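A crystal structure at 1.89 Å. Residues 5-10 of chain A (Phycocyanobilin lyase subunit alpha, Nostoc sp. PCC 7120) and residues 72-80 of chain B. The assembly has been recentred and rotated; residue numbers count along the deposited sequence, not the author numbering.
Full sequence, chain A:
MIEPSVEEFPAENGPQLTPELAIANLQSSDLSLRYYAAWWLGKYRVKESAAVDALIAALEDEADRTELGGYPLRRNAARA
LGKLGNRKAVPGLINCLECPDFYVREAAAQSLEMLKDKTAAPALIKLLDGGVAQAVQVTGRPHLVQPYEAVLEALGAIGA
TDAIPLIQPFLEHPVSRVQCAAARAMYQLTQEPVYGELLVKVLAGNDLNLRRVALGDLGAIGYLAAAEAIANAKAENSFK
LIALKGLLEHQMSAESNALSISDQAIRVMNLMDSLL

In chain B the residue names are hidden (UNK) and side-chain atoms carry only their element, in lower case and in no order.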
# COMPACT_ATOMS: atom_id res chain seq x y z
N SER A 5 2.84 11.57 -11.13
CA SER A 5 3.01 11.51 -9.65
C SER A 5 3.12 10.09 -9.03
O SER A 5 2.76 9.09 -9.63
CB SER A 5 1.88 12.27 -8.92
OG SER A 5 0.83 11.39 -8.53
N VAL A 6 3.62 10.03 -7.80
CA VAL A 6 3.96 8.79 -7.19
C VAL A 6 2.84 8.40 -6.21
O VAL A 6 2.44 9.19 -5.38
CB VAL A 6 5.24 8.95 -6.42
CG1 VAL A 6 5.54 7.72 -5.58
CG2 VAL A 6 6.40 9.25 -7.35
N GLU A 7 2.42 7.15 -6.22
CA GLU A 7 1.38 6.69 -5.35
C GLU A 7 1.85 5.40 -4.71
O GLU A 7 2.22 4.42 -5.34
CB GLU A 7 0.11 6.46 -6.18
CG GLU A 7 -0.55 7.78 -6.48
CD GLU A 7 -1.85 7.63 -7.29
OE1 GLU A 7 -2.91 7.23 -6.73
OE2 GLU A 7 -1.80 7.94 -8.48
N GLU A 8 1.72 5.36 -3.42
CA GLU A 8 2.04 4.15 -2.74
C GLU A 8 0.98 3.11 -3.08
O GLU A 8 1.29 1.94 -3.26
CB GLU A 8 2.10 4.65 -1.25
CG GLU A 8 2.56 3.71 -0.34
CD GLU A 8 2.64 4.18 1.11
OE1 GLU A 8 1.90 5.10 1.62
OE2 GLU A 8 3.49 3.53 1.75
N PHE A 9 -0.30 3.47 -3.12
CA PHE A 9 -1.37 2.54 -3.36
C PHE A 9 -2.11 3.06 -4.64
O PHE A 9 -2.87 3.99 -4.57
CB PHE A 9 -2.39 2.56 -2.23
CG PHE A 9 -1.81 2.45 -0.83
CD1 PHE A 9 -1.53 1.23 -0.26
CD2 PHE A 9 -1.65 3.58 -0.01
CE1 PHE A 9 -1.08 1.11 1.10
CE2 PHE A 9 -1.14 3.46 1.26
CZ PHE A 9 -0.88 2.21 1.82
N PRO A 10 -1.79 2.52 -5.78
CA PRO A 10 -2.38 3.04 -6.99
C PRO A 10 -3.90 2.84 -7.16
O PRO A 10 -4.45 1.88 -6.69
CB PRO A 10 -1.57 2.34 -8.07
CG PRO A 10 -0.26 2.09 -7.42
CD PRO A 10 -0.65 1.64 -6.07
N UNK B 72 5.33 11.51 6.11
CA UNK B 72 5.82 10.73 4.97
C UNK B 72 4.58 10.13 4.23
O UNK B 72 4.04 9.08 4.62
o UNK B 72 8.62 8.43 4.54
c UNK B 72 6.76 9.64 5.41
o UNK B 72 7.10 9.07 3.08
c UNK B 72 7.55 9.02 4.25
N UNK B 73 4.22 10.79 3.15
CA UNK B 73 3.10 10.32 2.28
C UNK B 73 3.45 9.18 1.39
O UNK B 73 2.61 8.75 0.67
c UNK B 73 1.75 12.45 2.34
o UNK B 73 1.16 11.95 3.32
c UNK B 73 2.54 11.49 1.45
o UNK B 73 1.80 13.65 2.12
N UNK B 74 4.67 8.67 1.49
CA UNK B 74 5.08 7.56 0.66
C UNK B 74 5.56 6.36 1.40
O UNK B 74 6.16 5.44 0.76
c UNK B 74 5.64 9.31 -1.00
c UNK B 74 5.43 11.69 -1.20
c UNK B 74 4.89 9.19 -2.17
c UNK B 74 6.16 8.08 -0.28
c UNK B 74 4.39 10.31 -2.83
c UNK B 74 5.92 10.58 -0.55
c UNK B 74 4.68 11.53 -2.34
o UNK B 74 4.25 12.62 -2.97
N UNK B 75 5.35 6.34 2.72
CA UNK B 75 5.72 5.20 3.53
C UNK B 75 4.69 5.09 4.62
O UNK B 75 4.78 5.83 5.61
n UNK B 75 8.85 4.08 5.27
c UNK B 75 7.20 5.31 4.04
c UNK B 75 7.58 4.21 5.01
o UNK B 75 6.77 3.51 5.55
N UNK B 76 3.74 4.16 4.48
CA UNK B 76 2.67 4.04 5.42
C UNK B 76 3.20 3.66 6.82
O UNK B 76 2.58 4.03 7.81
c UNK B 76 2.56 -0.31 3.63
c UNK B 76 2.27 -0.48 6.01
c UNK B 76 1.55 3.10 4.98
c UNK B 76 2.63 -1.04 4.80
c UNK B 76 2.22 1.04 3.67
c UNK B 76 1.89 1.65 4.91
o UNK B 76 2.93 -2.35 4.73
c UNK B 76 1.91 0.88 6.04
N UNK B 77 4.29 2.92 6.86
CA UNK B 77 4.86 2.46 8.17
C UNK B 77 5.25 3.68 8.96
O UNK B 77 4.88 3.84 10.15
N UNK B 78 5.93 4.57 8.27
CA UNK B 78 6.39 5.84 8.93
C UNK B 78 5.26 6.74 9.28
O UNK B 78 5.20 7.33 10.37
c UNK B 78 7.31 6.55 8.00
N UNK B 79 4.27 6.82 8.37
CA UNK B 79 3.14 7.69 8.54
C UNK B 79 2.32 7.34 9.76
O UNK B 79 1.80 8.23 10.44
c UNK B 79 1.20 8.64 7.22
n UNK B 79 0.06 7.82 5.12
c UNK B 79 2.33 7.69 7.22
n UNK B 79 -0.16 6.03 3.70
c UNK B 79 0.72 8.96 5.77
c UNK B 79 0.59 7.01 4.18
n UNK B 79 1.87 7.11 3.76
N UNK B 80 2.21 6.05 10.06
CA UNK B 80 1.44 5.59 11.13
C UNK B 80 2.06 6.12 12.44
O UNK B 80 1.35 6.43 13.35
c UNK B 80 1.45 4.08 11.15

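Position 72 carries two carbons, the second bearing two oxygens, and its side chain touches nothing on chain A. A carboxylate one methylene from the backbone is Asp B72. One carboxylate oxygen, OD1, accepts from the backbone N of position 74 at 2.9 Å, so the side chain braces its own loop.

Position 73 repeats the pattern, two carbons with two oxygens on the second. Its nearest side-chain atom, CB, is 6.4 Å from Glu A8 OE1. Its CA-to-CB bond runs sideways and the residue is exposed. This is Asp B73, nearly a bystander.

At position 74 one carbon leads to a six-carbon ring bearing one oxygen. The CA-to-CB bond runs sideways, yet the chi1 m rotamer brings the ring nearer to chain A. Val A6 O meets the ring's edge, 3.4 Å from one ring carbon, while Val A6 CG1 packs 3.8 Å from another. This is Tyr B74, and those carbons are CE1 and CD1. The same residue thus offers the tyrosine both a polar and an apolar neighbour.

Position 75 has two carbons, the second holding one oxygen and one nitrogen, and its CA-to-CB bond points away from chain A. What reaches chain A is its backbone: CA lies 3.3 Å from Glu A8 OE2. The carboxamide identifies Asn B75, the N-cap of the helix that follows. Its OD1 accepts from the backbone N of position 78 at 3.0 Å and, weakly, from the backbone N of position 77 at 2.9 Å.

Position 76 again shows one carbon and a six-carbon ring with one oxygen; its CA-to-CB bond points toward chain A. Its backbone N donates to Glu A8 OE2 at 2.8 Å. The ring lies near parallel to that of Phe A9, at 29°, but slid so far that the two barely overlap; Phe A9 CZ comes 3.8 Å from a ring carbon. This is Tyr B76, in rotamer p, and that carbon is CD2.

Position 77 has no side-chain atoms and is Gly B77. A CB placed here would be crowded by Asn B75 OD1 at 3.2 Å.

Position 78, with a single side-chain carbon, is Ala B78, beyond the reach of chain A.

Position 79 has three carbons, a nitrogen, then a carbon carrying two more nitrogens. These two terminal nitrogens both donate to Glu A8 OE1, at 2.9 and 3.1 Å, forming a salt bridge; the second lies 3.7 Å from Phe A9 CE2, edge to edge. The guanidinium is that of Arg B79, and the nitrogens are NH2 and NH1 respectively. NH2 also donates to Asp B72 O at 3.1 Å.

Position 80 has one carbon and is Ala B80, out of reach.

The contact turns on Glu A8, extended with chi1 and chi2 both t. Its OE1 takes the arginine and its OE2 the first helical NH, so one carboxylate is held by a charged side chain and by backbone. Arg B79 also ties the helix to the preceding loop, while Val A6 and Phe A9 add apolar packing against the two tyrosines.

Chain B, residues 72-80: DDYNYGARA
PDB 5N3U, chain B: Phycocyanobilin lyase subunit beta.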